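Local coordinates for protein CD180 antigen (Mus musculus, PDB 3T6Q) that may cooperate with MD-1 and TLR4 in the innate immune response of B-cells to bacterial lipopolysaccharide, leading to NF-kappa-B activation, at residues 393-407 / 418-432. Numbering follows the deposited sequence.
With NAG (2-acetamido-2-deoxy-beta-D-glucopyranose), chain F; NAG (2-acetamido-2-deoxy-beta-D-glucopyranose), chain E.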
loop_
_atom_site.group_PDB
_atom_site.type_symbol
_atom_site.label_atom_id
_atom_site.label_comp_id
_atom_site.label_asym_id
_atom_site.label_seq_id
_atom_site.Cartn_x
_atom_site.Cartn_y
_atom_site.Cartn_z
ATOM N N THR A 393 34.617 -1.931 53.321
ATOM C CA THR A 393 34.303 -0.593 53.810
ATOM C C THR A 393 34.861 0.465 52.844
ATOM O O THR A 393 35.936 0.296 52.290
ATOM C CB THR A 393 34.845 -0.410 55.249
ATOM O OG1 THR A 393 33.960 -1.089 56.152
ATOM C CG2 THR A 393 34.884 1.089 55.634
ATOM N N GLU A 394 34.100 1.530 52.621
ATOM C CA GLU A 394 34.500 2.604 51.696
ATOM C C GLU A 394 34.832 2.092 50.285
ATOM O O GLU A 394 35.903 2.351 49.725
ATOM C CB GLU A 394 35.636 3.449 52.254
ATOM C CG GLU A 394 35.513 4.878 51.763
ATOM C CD GLU A 394 36.603 5.767 52.320
ATOM O OE1 GLU A 394 36.460 7.007 52.223
ATOM O OE2 GLU A 394 37.599 5.214 52.832
ATOM N N ALA A 395 33.865 1.359 49.747
ATOM C CA ALA A 395 33.956 0.740 48.448
ATOM C C ALA A 395 33.919 1.756 47.292
ATOM O O ALA A 395 34.221 1.397 46.170
ATOM C CB ALA A 395 32.832 -0.296 48.320
ATOM N N PHE A 396 33.571 3.023 47.577
ATOM C CA PHE A 396 33.374 4.032 46.559
ATOM C C PHE A 396 34.221 5.280 46.881
ATOM O O PHE A 396 33.854 6.395 46.540
ATOM C CB PHE A 396 31.866 4.325 46.384
ATOM C CG PHE A 396 31.067 3.104 45.937
ATOM C CD1 PHE A 396 30.989 2.766 44.582
ATOM C CD2 PHE A 396 30.446 2.269 46.872
ATOM C CE1 PHE A 396 30.279 1.624 44.168
ATOM C CE2 PHE A 396 29.753 1.140 46.477
ATOM C CZ PHE A 396 29.659 0.805 45.118
ATOM N N LYS A 397 35.384 5.053 47.491
ATOM C CA LYS A 397 36.297 6.139 47.867
ATOM C C LYS A 397 36.739 6.904 46.625
ATOM O O LYS A 397 36.895 8.115 46.683
ATOM C CB LYS A 397 37.517 5.579 48.600
ATOM C CG LYS A 397 38.396 6.694 49.163
ATOM C CD LYS A 397 39.717 6.173 49.703
ATOM C CE LYS A 397 40.745 6.161 48.584
ATOM N NZ LYS A 397 42.134 6.189 49.108
ATOM N N GLU A 398 36.913 6.204 45.501
ATOM C CA GLU A 398 37.257 6.855 44.223
ATOM C C GLU A 398 36.193 7.781 43.614
ATOM O O GLU A 398 36.532 8.607 42.755
ATOM C CB GLU A 398 37.717 5.821 43.176
ATOM C CG GLU A 398 39.037 5.132 43.524
ATOM C CD GLU A 398 40.244 6.091 43.595
ATOM O OE1 GLU A 398 40.962 6.062 44.609
ATOM O OE2 GLU A 398 40.488 6.871 42.643
ATOM N N CYS A 399 34.939 7.690 44.089
ATOM C CA CYS A 399 33.849 8.540 43.610
ATOM C C CYS A 399 33.062 9.182 44.713
ATOM O O CYS A 399 31.855 8.915 44.849
ATOM C CB CYS A 399 32.851 7.768 42.765
ATOM S SG CYS A 399 33.663 6.734 41.552
ATOM N N PRO A 400 33.710 10.064 45.471
ATOM C CA PRO A 400 33.050 10.676 46.636
ATOM C C PRO A 400 31.849 11.562 46.324
ATOM O O PRO A 400 31.061 11.820 47.225
ATOM C CB PRO A 400 34.176 11.505 47.292
ATOM C CG PRO A 400 35.155 11.769 46.205
ATOM C CD PRO A 400 35.050 10.652 45.207
ATOM N N GLN A 401 31.688 12.003 45.069
ATOM C CA GLN A 401 30.609 12.931 44.689
ATOM C C GLN A 401 29.364 12.226 44.194
ATOM O O GLN A 401 28.489 12.886 43.660
ATOM C CB GLN A 401 31.045 13.898 43.565
ATOM C CG GLN A 401 32.422 14.502 43.737
ATOM C CD GLN A 401 32.412 15.675 44.660
ATOM O OE1 GLN A 401 32.815 16.777 44.274
ATOM N NE2 GLN A 401 31.941 15.468 45.878
ATOM N N LEU A 402 29.270 10.909 44.361
ATOM C CA LEU A 402 28.145 10.170 43.730
ATOM C C LEU A 402 26.836 10.700 44.288
ATOM O O LEU A 402 26.739 10.877 45.504
ATOM C CB LEU A 402 28.272 8.667 44.082
ATOM C CG LEU A 402 28.233 7.571 43.015
ATOM C CD1 LEU A 402 28.769 7.955 41.634
ATOM C CD2 LEU A 402 28.882 6.296 43.558
ATOM N N GLU A 403 25.818 10.885 43.424
ATOM C CA GLU A 403 24.479 11.266 43.896
ATOM C C GLU A 403 23.450 10.164 43.677
ATOM O O GLU A 403 22.425 10.135 44.357
ATOM C CB GLU A 403 23.965 12.524 43.168
ATOM C CG GLU A 403 24.928 13.688 43.371
ATOM C CD GLU A 403 24.358 15.023 42.964
ATOM O OE1 GLU A 403 23.511 15.084 42.038
ATOM O OE2 GLU A 403 24.803 16.020 43.564
ATOM N N LEU A 404 23.715 9.291 42.712
ATOM C CA LEU A 404 22.822 8.167 42.480
ATOM C C LEU A 404 23.685 6.922 42.292
ATOM O O LEU A 404 24.676 6.983 41.580
ATOM C CB LEU A 404 21.955 8.408 41.231
ATOM C CG LEU A 404 20.945 7.251 40.961
ATOM C CD1 LEU A 404 19.676 7.797 40.350
ATOM C CD2 LEU A 404 21.545 6.158 40.047
ATOM N N LEU A 405 23.297 5.820 42.944
ATOM C CA LEU A 405 24.007 4.533 42.819
ATOM C C LEU A 405 22.948 3.419 42.631
ATOM O O LEU A 405 22.087 3.262 43.495
ATOM C CB LEU A 405 24.796 4.300 44.102
ATOM C CG LEU A 405 26.065 3.421 44.119
ATOM C CD1 LEU A 405 26.433 2.792 45.468
ATOM C CD2 LEU A 405 26.316 2.503 42.900
ATOM N N ASP A 406 22.976 2.706 41.493
ATOM C CA ASP A 406 21.953 1.708 41.225
ATOM C C ASP A 406 22.669 0.367 41.203
ATOM O O ASP A 406 23.538 0.167 40.409
ATOM C CB ASP A 406 21.255 2.025 39.889
ATOM C CG ASP A 406 20.021 1.176 39.645
ATOM O OD1 ASP A 406 19.824 0.155 40.386
ATOM O OD2 ASP A 406 19.238 1.508 38.709
ATOM N N LEU A 407 22.300 -0.523 42.122
ATOM C CA LEU A 407 22.866 -1.854 42.235
ATOM C C LEU A 407 21.740 -2.889 42.190
ATOM O O LEU A 407 21.901 -4.039 42.648
ATOM C CB LEU A 407 23.637 -1.919 43.583
ATOM C CG LEU A 407 24.997 -1.186 43.522
ATOM C CD1 LEU A 407 25.541 -0.923 44.929
ATOM C CD2 LEU A 407 26.031 -1.975 42.710
ATOM N N GLN A 418 30.863 -4.156 58.204
ATOM C CA GLN A 418 31.537 -3.295 57.207
ATOM C C GLN A 418 30.610 -2.173 56.761
ATOM O O GLN A 418 29.385 -2.322 56.816
ATOM C CB GLN A 418 31.993 -4.092 55.964
ATOM C CG GLN A 418 33.147 -5.074 56.187
ATOM C CD GLN A 418 34.526 -4.410 56.232
ATOM O OE1 GLN A 418 35.120 -4.081 55.195
ATOM N NE2 GLN A 418 35.055 -4.240 57.445
ATOM N N SER A 419 31.197 -1.066 56.294
ATOM C CA SER A 419 30.416 0.093 55.836
ATOM C C SER A 419 30.791 0.482 54.398
ATOM O O SER A 419 31.559 1.403 54.188
ATOM C CB SER A 419 30.590 1.292 56.774
ATOM O OG SER A 419 30.202 0.942 58.078
ATOM N N PRO A 420 30.201 -0.218 53.405
ATOM C CA PRO A 420 30.679 -0.070 52.049
ATOM C C PRO A 420 30.402 1.295 51.454
ATOM O O PRO A 420 31.157 1.706 50.573
ATOM C CB PRO A 420 29.948 -1.191 51.257
ATOM C CG PRO A 420 28.904 -1.738 52.164
ATOM C CD PRO A 420 29.185 -1.287 53.563
ATOM N N PHE A 421 29.365 1.994 51.949
ATOM C CA PHE A 421 28.956 3.311 51.399
ATOM C C PHE A 421 29.486 4.491 52.230
ATOM O O PHE A 421 29.070 5.635 52.043
ATOM C CB PHE A 421 27.415 3.375 51.314
ATOM C CG PHE A 421 26.814 2.177 50.665
ATOM C CD1 PHE A 421 26.905 2.002 49.276
ATOM C CD2 PHE A 421 26.202 1.186 51.438
ATOM C CE1 PHE A 421 26.374 0.860 48.686
ATOM C CE2 PHE A 421 25.679 0.040 50.849
ATOM C CZ PHE A 421 25.764 -0.126 49.467
ATOM N N GLN A 422 30.446 4.214 53.094
ATOM C CA GLN A 422 31.039 5.226 53.970
ATOM C C GLN A 422 31.564 6.414 53.135
ATOM O O GLN A 422 32.158 6.184 52.110
ATOM C CB GLN A 422 32.207 4.574 54.701
ATOM C CG GLN A 422 32.938 5.462 55.683
ATOM C CD GLN A 422 33.915 4.671 56.535
ATOM O OE1 GLN A 422 33.509 3.958 57.440
ATOM N NE2 GLN A 422 35.206 4.779 56.231
ATOM N N ASN A 423 31.371 7.660 53.587
ATOM C CA ASN A 423 31.916 8.822 52.850
ATOM C C ASN A 423 31.309 8.991 51.421
ATOM O O ASN A 423 31.935 9.511 50.514
ATOM C CB ASN A 423 33.464 8.781 52.817
ATOM C CG ASN A 423 34.107 8.938 54.220
ATOM O OD1 ASN A 423 33.517 9.506 55.135
ATOM N ND2 ASN A 423 35.333 8.445 54.370
ATOM N N LEU A 424 30.060 8.573 51.250
ATOM C CA LEU A 424 29.286 9.004 50.096
ATOM C C LEU A 424 28.278 10.052 50.597
ATOM O O LEU A 424 27.048 9.849 50.578
ATOM C CB LEU A 424 28.570 7.823 49.434
ATOM C CG LEU A 424 29.477 6.867 48.649
ATOM C CD1 LEU A 424 28.618 5.717 48.078
ATOM C CD2 LEU A 424 30.268 7.595 47.555
ATOM N N HIS A 425 28.839 11.173 51.047
ATOM C CA HIS A 425 28.080 12.231 51.703
ATOM C C HIS A 425 27.167 13.006 50.815
ATOM O O HIS A 425 26.421 13.812 51.310
ATOM C CB HIS A 425 29.069 13.206 52.354
ATOM C CG HIS A 425 29.686 12.696 53.635
ATOM N ND1 HIS A 425 29.591 11.402 54.044
ATOM C CD2 HIS A 425 30.465 13.354 54.596
ATOM C CE1 HIS A 425 30.238 11.254 55.217
ATOM N NE2 HIS A 425 30.774 12.446 55.553
ATOM N N LEU A 426 27.225 12.842 49.487
ATOM C CA LEU A 426 26.245 13.514 48.618
ATOM C C LEU A 426 25.212 12.531 48.016
ATOM O O LEU A 426 24.393 12.934 47.224
ATOM C CB LEU A 426 26.962 14.254 47.463
ATOM C CG LEU A 426 27.919 15.425 47.858
ATOM C CD1 LEU A 426 28.588 16.020 46.610
ATOM C CD2 LEU A 426 27.126 16.512 48.595
ATOM N N LEU A 427 25.293 11.249 48.347
ATOM C CA LEU A 427 24.411 10.268 47.675
ATOM C C LEU A 427 22.975 10.503 48.143
ATOM O O LEU A 427 22.727 10.590 49.370
ATOM C CB LEU A 427 24.833 8.842 48.021
ATOM C CG LEU A 427 24.152 7.769 47.133
ATOM C CD1 LEU A 427 24.733 7.743 45.715
ATOM C CD2 LEU A 427 24.408 6.412 47.803
ATOM N N LYS A 428 22.057 10.618 47.180
ATOM C CA LYS A 428 20.663 10.915 47.468
ATOM C C LYS A 428 19.790 9.702 47.155
ATOM O O LYS A 428 18.747 9.558 47.781
ATOM C CB LYS A 428 20.149 12.071 46.615
ATOM C CG LYS A 428 20.795 13.413 46.956
ATOM C CD LYS A 428 20.144 14.510 46.122
ATOM C CE LYS A 428 21.181 15.254 45.300
ATOM N NZ LYS A 428 20.546 16.435 44.644
ATOM N N VAL A 429 20.206 8.878 46.169
ATOM C CA VAL A 429 19.357 7.781 45.684
ATOM C C VAL A 429 20.197 6.493 45.629
ATOM O O VAL A 429 21.265 6.471 44.994
ATOM C CB VAL A 429 18.776 8.042 44.269
ATOM C CG1 VAL A 429 17.986 6.809 43.783
ATOM C CG2 VAL A 429 17.862 9.270 44.243
ATOM N N LEU A 430 19.714 5.438 46.289
ATOM C CA LEU A 430 20.449 4.168 46.340
ATOM C C LEU A 430 19.443 3.037 46.080
ATOM O O LEU A 430 18.455 2.903 46.831
ATOM C CB LEU A 430 21.133 4.002 47.713
ATOM C CG LEU A 430 21.883 2.713 48.026
ATOM C CD1 LEU A 430 22.961 2.400 46.971
ATOM C CD2 LEU A 430 22.528 2.805 49.410
ATOM N N ASN A 431 19.665 2.260 45.009
ATOM C CA ASN A 431 18.727 1.195 44.678
ATOM C C ASN A 431 19.458 -0.130 44.913
ATOM O O ASN A 431 20.420 -0.450 44.200
ATOM C CB ASN A 431 18.188 1.317 43.225
ATOM C CG ASN A 431 17.070 0.319 42.925
ATOM O OD1 ASN A 431 16.897 -0.649 43.636
ATOM N ND2 ASN A 431 16.325 0.542 41.863
ATOM N N LEU A 432 18.963 -0.889 45.892
ATOM C CA LEU A 432 19.524 -2.196 46.276
ATOM C C LEU A 432 18.490 -3.311 46.153
ATOM O O LEU A 432 18.558 -4.330 46.872
ATOM C CB LEU A 432 20.027 -2.151 47.742
ATOM C CG LEU A 432 21.151 -1.095 47.994
ATOM C CD1 LEU A 432 21.554 -0.956 49.450
ATOM C CD2 LEU A 432 22.398 -1.437 47.180
HETATM C C1 NAG F . 16.469 1.692 41.020
HETATM C C2 NAG F . 15.936 1.503 39.591
HETATM C C3 NAG F . 16.037 2.860 38.861
HETATM C C4 NAG F . 15.337 4.005 39.634
HETATM C C5 NAG F . 15.807 4.021 41.095
HETATM C C6 NAG F . 15.024 5.017 41.956
HETATM C C7 NAG F . 16.195 -0.638 38.376
HETATM C C8 NAG F . 17.135 -1.616 37.682
HETATM N N2 NAG F . 16.729 0.462 38.896
HETATM O O3 NAG F . 15.433 2.737 37.565
HETATM O O4 NAG F . 15.759 5.276 39.111
HETATM O O5 NAG F . 15.709 2.724 41.682
HETATM O O6 NAG F . 13.640 4.738 41.873
HETATM O O7 NAG F . 14.990 -0.872 38.437
HETATM C C1 NAG E . 20.315 1.199 35.524
HETATM C C2 NAG E . 19.098 2.139 35.344
HETATM C C3 NAG E . 17.796 1.310 35.255
HETATM C C4 NAG E . 17.935 0.163 34.256
HETATM C C5 NAG E . 19.202 -0.621 34.538
HETATM C C6 NAG E . 19.454 -1.792 33.589
HETATM C C7 NAG E . 18.797 4.409 36.248
HETATM C C8 NAG E . 18.775 5.254 37.483
HETATM N N2 NAG E . 19.031 3.093 36.426
HETATM O O3 NAG E . 16.760 2.171 34.862
HETATM O O4 NAG E . 16.870 -0.786 34.346
HETATM O O5 NAG E . 20.341 0.241 34.508
HETATM O O6 NAG E . 19.895 -1.324 32.313
HETATM O O7 NAG E . 18.593 4.936 35.154
HETATM O O HOH W 1 32.182 4.308 49.783
HETATM O O HOH W 2 33.854 8.312 48.841
HETATM O O HOH W 3 28.512 11.055 47.657
HETATM O O HOH W 4 31.328 12.481 49.871
#
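The rings of F396 and F421 run alongside each other, with CE2 of F396 4.0 Å from CE1 of F421. L405 CD1 covers one face of F396 toward its rim and also meets F421 at the edge; L430 CD2 sits over the centre of one F421 face, and the carbonyl O of P420 reaches the F396 edge. L427, its CG anti to the backbone N (chi1 -168°), drives CD1 against the E403–L404 peptide, 3.4 Å from E403 C. Leucines and the two neighbouring phenylalanines thus fill the interior between successive leucine-rich repeat turns. Strands 404-406 and 429-431 pair in parallel: L405 N gives to V429 O, N431 N to L405 O and L407 N to N431 O, while E403 O accepts from both K428 N and V429 N. Along the convex side, N423 ND2 donates almost straight to E394 OE1 (2.8 Å), from above the carboxylate plane, while S419 N binds T393 OG1 at 2.8 Å. A water bridges the loops, accepting from F396 N and donating to P420 O and Q422 O. On the concave surface N431 carries an N-linked glycan, and D406 OD2 accepts hydrogen bonds from N2 of that sugar (2.7 Å) and of a second N-acetylglucosamine (2.8 Å). Buried apolar packing therefore joins the coils, backbone bonds set their register, and D406 probably helps hold the glycans over the concave face.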